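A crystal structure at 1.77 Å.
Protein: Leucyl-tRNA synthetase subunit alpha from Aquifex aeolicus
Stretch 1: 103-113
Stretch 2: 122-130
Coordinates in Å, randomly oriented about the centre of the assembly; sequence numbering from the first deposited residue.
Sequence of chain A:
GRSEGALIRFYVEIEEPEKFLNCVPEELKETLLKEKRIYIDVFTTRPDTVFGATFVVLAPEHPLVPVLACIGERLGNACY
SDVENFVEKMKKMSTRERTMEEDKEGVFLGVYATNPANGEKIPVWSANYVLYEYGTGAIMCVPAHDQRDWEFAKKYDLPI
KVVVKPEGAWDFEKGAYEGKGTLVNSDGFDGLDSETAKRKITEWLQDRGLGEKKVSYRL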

# COMPACT_ATOMS: atom_id res chain seq x y z
N ASP A 103 13.17 13.47 -7.03
CA ASP A 103 13.60 12.88 -5.76
C ASP A 103 12.40 12.69 -4.85
O ASP A 103 12.30 13.33 -3.81
N LYS A 104 11.48 11.83 -5.26
CA LYS A 104 10.43 11.31 -4.36
C LYS A 104 10.90 11.29 -2.91
O LYS A 104 12.07 11.01 -2.64
N GLU A 105 9.99 11.59 -1.99
CA GLU A 105 10.32 11.62 -0.57
C GLU A 105 9.26 10.88 0.22
O GLU A 105 8.07 11.05 -0.02
N GLY A 106 9.72 10.07 1.17
CA GLY A 106 8.80 9.39 2.08
C GLY A 106 9.44 8.97 3.39
O GLY A 106 10.64 9.15 3.62
N VAL A 107 8.61 8.39 4.25
CA VAL A 107 9.02 8.00 5.59
C VAL A 107 8.32 6.70 5.97
O VAL A 107 7.16 6.48 5.59
N PHE A 108 9.03 5.83 6.68
CA PHE A 108 8.46 4.54 7.09
C PHE A 108 7.68 4.75 8.38
O PHE A 108 8.19 5.39 9.31
N LEU A 109 6.45 4.24 8.42
CA LEU A 109 5.59 4.38 9.60
C LEU A 109 5.82 3.33 10.70
O LEU A 109 5.26 3.44 11.79
N GLY A 110 6.64 2.33 10.41
CA GLY A 110 7.03 1.36 11.43
C GLY A 110 6.06 0.21 11.64
O GLY A 110 6.19 -0.55 12.60
N VAL A 111 5.07 0.08 10.76
CA VAL A 111 4.13 -1.03 10.85
C VAL A 111 4.09 -1.77 9.52
O VAL A 111 4.49 -1.22 8.49
N TYR A 112 3.60 -3.01 9.57
CA TYR A 112 3.46 -3.83 8.38
C TYR A 112 2.00 -4.23 8.19
O TYR A 112 1.34 -4.73 9.12
N ALA A 113 1.50 -3.97 6.99
CA ALA A 113 0.13 -4.33 6.66
C ALA A 113 0.13 -5.74 6.07
O ALA A 113 1.02 -6.11 5.32
N ILE A 122 3.78 -6.37 4.61
CA ILE A 122 4.49 -5.39 3.79
C ILE A 122 4.51 -4.02 4.50
O ILE A 122 3.53 -3.65 5.14
N PRO A 123 5.65 -3.29 4.41
CA PRO A 123 5.80 -2.06 5.20
C PRO A 123 4.90 -0.92 4.74
O PRO A 123 4.65 -0.75 3.54
N VAL A 124 4.41 -0.14 5.71
CA VAL A 124 3.58 1.02 5.43
C VAL A 124 4.40 2.29 5.55
O VAL A 124 5.01 2.54 6.59
N TRP A 125 4.39 3.07 4.47
CA TRP A 125 5.10 4.34 4.32
C TRP A 125 4.12 5.49 4.10
O TRP A 125 2.94 5.27 3.81
N SER A 126 4.60 6.72 4.27
CA SER A 126 3.91 7.89 3.73
C SER A 126 4.85 8.52 2.71
O SER A 126 6.07 8.45 2.88
N ALA A 127 4.29 9.09 1.64
CA ALA A 127 5.12 9.69 0.58
C ALA A 127 4.48 10.88 -0.12
O ALA A 127 3.26 11.00 -0.15
N ASN A 128 5.32 11.77 -0.66
CA ASN A 128 4.83 13.01 -1.30
C ASN A 128 4.03 12.78 -2.57
O ASN A 128 3.09 13.53 -2.87
N TYR A 129 4.37 11.73 -3.31
CA TYR A 129 3.77 11.50 -4.64
C TYR A 129 2.34 10.95 -4.60
O TYR A 129 1.65 10.90 -5.63
N VAL A 130 1.90 10.54 -3.41
CA VAL A 130 0.57 10.00 -3.23
C VAL A 130 -0.32 11.12 -2.70
O VAL A 130 -0.07 11.67 -1.63

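The two stretches pair as antiparallel strands, burying 831 Å² between them, and the side-chain packing centres on Val 124, Trp 125 and Lys 104. Val 124 has the largest area covered by the opposing stretch, 96 Å², and lies opposite the beta bulge where the register shifts by two residues between Phe 108 and Tyr 112. Its backbone spans the irregularity: Leu 109 N donates to Val 124 O at 2.9 Å, and Val 124 N donates to Val 111 O at 3.0 Å, while Gly 110, at the corner of the chain, contributes no side chain. The CA-to-CB bond of Val 124 points sideways, and with chi1 in the t well its methyl groups meet different neighbours. Val 124 CG1 lies 3.9 Å from Leu 109 CD1, whereas Val 124 CG2 packs 3.8 Å from Ala 113 CB. Between these contacts, Val 111, an m rotamer, brings its CG2 to 3.9 Å from Val 124 CB. Leu 109 (chi1 m, chi2 t) points toward the second stretch and reaches on to Ser 126, with Leu 109 CD2 4.2 Å from Ser 126 CB.

Trp 125 shares one face of the sheet with Phe 108, Tyr 112 and Pro 123. Its m rotamer, with chi2 at 68°, turns the indole back toward the first strand, so that Phe 108 lies over a ring face: Phe 108 CB is 3.8 Å from the centroid of the Trp 125 six-membered ring and only 15° off its normal, a CH-pi contact. The Phe 108 ring, on a t rotamer, sits obliquely to the indole, its plane 35° from that of the five-membered ring, and continues along the strand to Pro 123, where Phe 108 CE1 approaches Pro 123 CB at 3.6 Å. Tyr 112, an m rotamer, also packs on this proline, with Tyr 112 CE2 3.8 Å from Pro 123 CB. Gly 106 lies at the edge of the indole, its C atom 3.9 Å from Trp 125 CE3. A CB on this glycine would fall 2.6 Å from Ser 126 O, so the close approach of the strands here leaves no room for a side chain.

At the other end of the contact, Lys 104 has 63 Å² covered. Its CA-to-CB bond points sideways, but the chain, with chi1 m followed by two t torsions and chi4 m, carries the amine over the ring of Tyr 129. Lys 104 NZ stands 3.4 Å from the Tyr 129 ring centroid, 28° off the normal, in a cation-pi interaction with a p rotamer that points toward the first stretch. Asn 128, likewise a p rotamer, supplies the side-chain polar partner: Glu 105 N donates to Asn 128 OD1 at 3.1 Å with a nearly linear geometry, and Asn 128 N returns a 2.9 Å hydrogen bond to Glu 105 O. This reciprocal pair extends the backbone ladder beyond the strand, into the turn that begins at Ala 127.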

# COMPACT_ATOMS: atom_id res chain seq x y z
CB ASP A 103 14.63 13.75 -5.03
CG ASP A 103 16.03 13.19 -5.12
OD1 ASP A 103 16.27 12.06 -4.65
OD2 ASP A 103 16.90 13.90 -5.67
CB LYS A 104 10.07 9.90 -4.79
CG LYS A 104 9.63 9.81 -6.22
CD LYS A 104 9.14 8.44 -6.56
CE LYS A 104 8.23 8.53 -7.76
NZ LYS A 104 6.86 8.89 -7.31
CB GLU A 105 10.45 13.06 -0.04
CG GLU A 105 11.07 13.11 1.38
CD GLU A 105 11.15 14.51 2.00
OE1 GLU A 105 10.96 15.52 1.28
OE2 GLU A 105 11.43 14.59 3.23
CB VAL A 107 8.71 9.10 6.64
CG1 VAL A 107 9.59 10.33 6.43
CG2 VAL A 107 7.22 9.48 6.65
CB PHE A 108 9.60 3.53 7.29
CG PHE A 108 9.19 2.19 7.85
CD1 PHE A 108 8.05 1.52 7.39
CD2 PHE A 108 9.98 1.58 8.82
CE1 PHE A 108 7.70 0.27 7.92
CE2 PHE A 108 9.66 0.34 9.36
CZ PHE A 108 8.51 -0.33 8.90
CB LEU A 109 4.12 4.43 9.17
CG LEU A 109 3.75 5.50 8.13
CD1 LEU A 109 2.21 5.51 7.92
CD2 LEU A 109 4.30 6.92 8.47
CB VAL A 111 2.69 -0.56 11.22
CG1 VAL A 111 2.70 0.07 12.63
CG2 VAL A 111 2.13 0.44 10.18
CB TYR A 112 4.34 -5.07 8.51
CG TYR A 112 5.80 -4.73 8.59
CD1 TYR A 112 6.38 -4.33 9.80
CD2 TYR A 112 6.60 -4.77 7.46
CE1 TYR A 112 7.74 -3.99 9.87
CE2 TYR A 112 7.95 -4.45 7.52
CZ TYR A 112 8.50 -4.06 8.72
OH TYR A 112 9.84 -3.74 8.77
CB ALA A 113 -0.41 -3.35 5.63
CB ILE A 122 3.89 -5.30 2.35
CG1 ILE A 122 2.41 -4.92 2.36
CG2 ILE A 122 4.08 -6.64 1.59
CD1 ILE A 122 1.86 -4.62 0.97
CB PRO A 123 7.28 -1.71 5.00
CG PRO A 123 7.62 -2.29 3.68
CD PRO A 123 6.85 -3.57 3.59
CB VAL A 124 2.36 1.08 6.36
CG1 VAL A 124 1.41 2.21 5.91
CG2 VAL A 124 1.63 -0.25 6.36
CB TRP A 125 6.03 4.23 3.11
CG TRP A 125 7.23 3.40 3.35
CD1 TRP A 125 7.28 2.04 3.55
CD2 TRP A 125 8.57 3.87 3.40
NE1 TRP A 125 8.59 1.64 3.73
CE2 TRP A 125 9.40 2.74 3.65
CE3 TRP A 125 9.16 5.13 3.27
CZ2 TRP A 125 10.78 2.85 3.76
CZ3 TRP A 125 10.54 5.24 3.40
CH2 TRP A 125 11.34 4.10 3.64
CB SER A 126 3.55 8.89 4.83
OG SER A 126 2.76 9.96 4.33
CB ALA A 127 5.53 8.63 -0.44
CB ASN A 128 5.97 14.01 -1.54
CG ASN A 128 7.04 13.49 -2.49
OD1 ASN A 128 7.10 12.30 -2.80
ND2 ASN A 128 7.90 14.40 -2.95
CB TYR A 129 4.70 10.63 -5.51
CG TYR A 129 4.71 9.14 -5.20
CD1 TYR A 129 5.51 8.62 -4.17
CD2 TYR A 129 3.97 8.25 -5.97
CE1 TYR A 129 5.52 7.24 -3.89
CE2 TYR A 129 3.98 6.87 -5.69
CZ TYR A 129 4.76 6.37 -4.67
OH TYR A 129 4.77 5.01 -4.41
CB VAL A 130 0.61 8.77 -2.28
CG1 VAL A 130 -0.80 8.31 -1.93
CG2 VAL A 130 1.38 7.64 -2.95